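Local coordinates for cellulase (Bacillus sp. BG-CS10, PDB 5E09), which probably hydrolyses internal beta-1,4-glucosidic bonds of cellulose, joining a family 5 glycoside hydrolase barrel to carbohydrate-binding modules, at residues A[101-107]-A[148-152]. Residues are numbered along the deposited sequence; the frame is centred on the assembly and turned at random.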
loop_
_atom_site.group_PDB
_atom_site.type_symbol
_atom_site.label_atom_id
_atom_site.label_comp_id
_atom_site.label_asym_id
_atom_site.label_seq_id
_atom_site.Cartn_x
_atom_site.Cartn_y
_atom_site.Cartn_z
ATOM N N ASN A 101 4.837 -5.605 -18.294
ATOM C CA ASN A 101 5.926 -4.621 -18.343
ATOM C C ASN A 101 7.348 -5.169 -18.296
ATOM O O ASN A 101 7.569 -6.378 -18.349
ATOM C CB ASN A 101 5.762 -3.601 -17.203
ATOM C CG ASN A 101 6.072 -4.164 -15.814
ATOM O OD1 ASN A 101 6.694 -5.222 -15.654
ATOM N ND2 ASN A 101 5.648 -3.427 -14.793
ATOM N N LEU A 102 8.253 -4.236 -18.011
ATOM C CA LEU A 102 9.650 -4.460 -17.706
ATOM C C LEU A 102 9.526 -3.896 -16.284
ATOM O O LEU A 102 8.991 -2.799 -16.125
ATOM C CB LEU A 102 10.550 -3.581 -18.564
ATOM C CG LEU A 102 10.446 -3.777 -20.077
ATOM C CD1 LEU A 102 11.336 -2.785 -20.811
ATOM C CD2 LEU A 102 10.799 -5.206 -20.459
ATOM N N HIS A 103 10.017 -4.598 -15.280
ATOM C CA HIS A 103 9.871 -4.114 -13.921
ATOM C C HIS A 103 11.118 -3.641 -13.200
ATOM O O HIS A 103 11.461 -2.508 -13.308
ATOM C CB HIS A 103 9.111 -5.119 -13.080
ATOM C CG HIS A 103 8.380 -4.517 -11.933
ATOM N ND1 HIS A 103 7.199 -3.843 -12.082
ATOM C CD2 HIS A 103 8.656 -4.499 -10.616
ATOM C CE1 HIS A 103 6.783 -3.427 -10.911
ATOM N NE2 HIS A 103 7.645 -3.824 -10.002
ATOM N N HIS A 104 11.788 -4.501 -12.469
ATOM C CA HIS A 104 12.972 -4.101 -11.733
ATOM C C HIS A 104 14.138 -3.786 -12.626
ATOM O O HIS A 104 15.101 -3.199 -12.222
ATOM C CB HIS A 104 13.296 -5.039 -10.593
ATOM C CG HIS A 104 12.323 -4.944 -9.476
ATOM N ND1 HIS A 104 11.920 -3.747 -8.951
ATOM C CD2 HIS A 104 11.638 -5.891 -8.812
ATOM C CE1 HIS A 104 11.042 -3.962 -8.001
ATOM N NE2 HIS A 104 10.854 -5.256 -7.899
ATOM N N ASP A 105 14.011 -4.190 -13.864
ATOM C CA ASP A 105 15.011 -3.863 -14.870
ATOM C C ASP A 105 15.314 -2.371 -14.868
ATOM O O ASP A 105 16.410 -1.952 -15.225
ATOM C CB ASP A 105 14.536 -4.289 -16.259
ATOM C CG ASP A 105 14.215 -5.762 -16.336
ATOM O OD1 ASP A 105 15.164 -6.574 -16.372
ATOM O OD2 ASP A 105 13.014 -6.108 -16.370
ATOM N N SER A 106 14.326 -1.578 -14.469
ATOM C CA SER A 106 14.477 -0.134 -14.370
ATOM C C SER A 106 15.692 0.297 -13.544
ATOM O O SER A 106 16.460 1.146 -13.983
ATOM C CB SER A 106 13.215 0.477 -13.773
ATOM O OG SER A 106 12.987 -0.021 -12.465
ATOM N N TRP A 107 15.861 -0.270 -12.351
ATOM C CA TRP A 107 16.970 0.141 -11.488
ATOM C C TRP A 107 18.133 -0.847 -11.567
ATOM O O TRP A 107 19.236 -0.554 -11.106
ATOM C CB TRP A 107 16.506 0.312 -10.032
ATOM C CG TRP A 107 15.998 -0.946 -9.380
ATOM C CD1 TRP A 107 14.710 -1.400 -9.373
ATOM C CD2 TRP A 107 16.765 -1.905 -8.634
ATOM N NE1 TRP A 107 14.629 -2.583 -8.678
ATOM C CE2 TRP A 107 15.873 -2.915 -8.214
ATOM C CE3 TRP A 107 18.114 -2.007 -8.283
ATOM C CZ2 TRP A 107 16.291 -4.016 -7.458
ATOM C CZ3 TRP A 107 18.526 -3.100 -7.531
ATOM C CH2 TRP A 107 17.614 -4.090 -7.125
ATOM N N ASN A 148 8.669 0.027 -15.504
ATOM C CA ASN A 148 8.161 0.380 -14.187
ATOM C C ASN A 148 9.040 1.408 -13.506
ATOM O O ASN A 148 10.255 1.250 -13.477
ATOM C CB ASN A 148 8.051 -0.854 -13.299
ATOM C CG ASN A 148 7.505 -0.525 -11.928
ATOM O OD1 ASN A 148 6.322 -0.225 -11.781
ATOM N ND2 ASN A 148 8.368 -0.562 -10.913
ATOM N N GLU A 149 8.411 2.447 -12.958
ATOM C CA GLU A 149 9.080 3.463 -12.133
ATOM C C GLU A 149 10.464 3.879 -12.638
ATOM O O GLU A 149 11.465 3.640 -11.967
ATOM C CB GLU A 149 9.190 2.964 -10.683
ATOM C CG GLU A 149 7.828 2.695 -10.042
ATOM C CD GLU A 149 7.883 2.496 -8.529
ATOM O OE1 GLU A 149 9.000 2.426 -7.972
ATOM O OE2 GLU A 149 6.800 2.420 -7.899
ATOM N N PRO A 150 10.520 4.507 -13.824
ATOM C CA PRO A 150 11.800 4.892 -14.429
ATOM C C PRO A 150 12.595 5.856 -13.558
ATOM O O PRO A 150 12.065 6.874 -13.117
ATOM C CB PRO A 150 11.385 5.574 -15.738
ATOM C CG PRO A 150 9.980 5.155 -15.978
ATOM C CD PRO A 150 9.375 4.967 -14.626
ATOM N N ARG A 151 13.858 5.528 -13.314
ATOM C CA ARG A 151 14.755 6.403 -12.572
ATOM C C ARG A 151 16.133 6.308 -13.219
ATOM O O ARG A 151 16.459 5.294 -13.829
ATOM C CB ARG A 151 14.796 6.005 -11.092
ATOM C CG ARG A 151 15.354 7.062 -10.149
ATOM C CD ARG A 151 15.507 6.510 -8.733
ATOM N NE ARG A 151 14.784 5.256 -8.570
ATOM C CZ ARG A 151 15.356 4.101 -8.249
ATOM N NH1 ARG A 151 16.663 4.041 -8.024
ATOM N NH2 ARG A 151 14.612 3.010 -8.136
ATOM N N PHE A 152 16.938 7.356 -13.118
ATOM C CA PHE A 152 18.259 7.319 -13.736
ATOM C C PHE A 152 19.325 7.846 -12.801
ATOM O O PHE A 152 19.017 8.492 -11.800
ATOM C CB PHE A 152 18.262 8.106 -15.046
ATOM C CG PHE A 152 17.240 7.624 -16.027
ATOM C CD1 PHE A 152 17.514 6.554 -16.863
ATOM C CD2 PHE A 152 15.992 8.219 -16.093
ATOM C CE1 PHE A 152 16.567 6.097 -17.758
ATOM C CE2 PHE A 152 15.043 7.767 -16.985
ATOM C CZ PHE A 152 15.331 6.707 -17.823
HETATM O O HOH W 1 11.235 -1.203 -10.299
HETATM O O HOH W 2 14.975 3.244 -15.269
#
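Asn148 lies flat against one face of the His103 ring, the amide and imidazole planes only 18° apart, with ND2 offset toward the ring's rim. The pair shows how two neighbouring barrel loops can combine a stacked amide with a backbone hydrogen bond. Asn148 swings its CG opposite the backbone N (chi1 -179°), which lays the amide alongside the imidazole, and its OD1 is held by Arg59. In the ring plane, ND1 of His103 accepts a hydrogen bond from Asn101 ND2 at 3.2 Å, which should limit rotation of the ring; Asn101 OD1 takes the N-H of Val62. The backbones also join where Asn148 N donates to Leu102 O over 2.9 Å. A lysine in place of His103 would probably leave the Asn148 amide without its flat partner and Asn101 ND2 without its ring acceptor.

Farther along, water takes over. One molecule accepts from Asn148 ND2 at 3.0 Å and also bonds His104 ND1 and Ser106 OG; a second accepts from Arg151 N and donates to Ser106 O at 2.9 Å. On the looser, exposed side, Arg151 NH2 merely approaches Trp107 CB, 3.8 Å away. Glu149, bonded to His224 and touching Glu271, belongs to the Asn-Glu-Pro sequence after the fourth TIM-barrel strand, 142-145, where family 5 enzymes carry the acid/base glutamate, which Glu149 probably is.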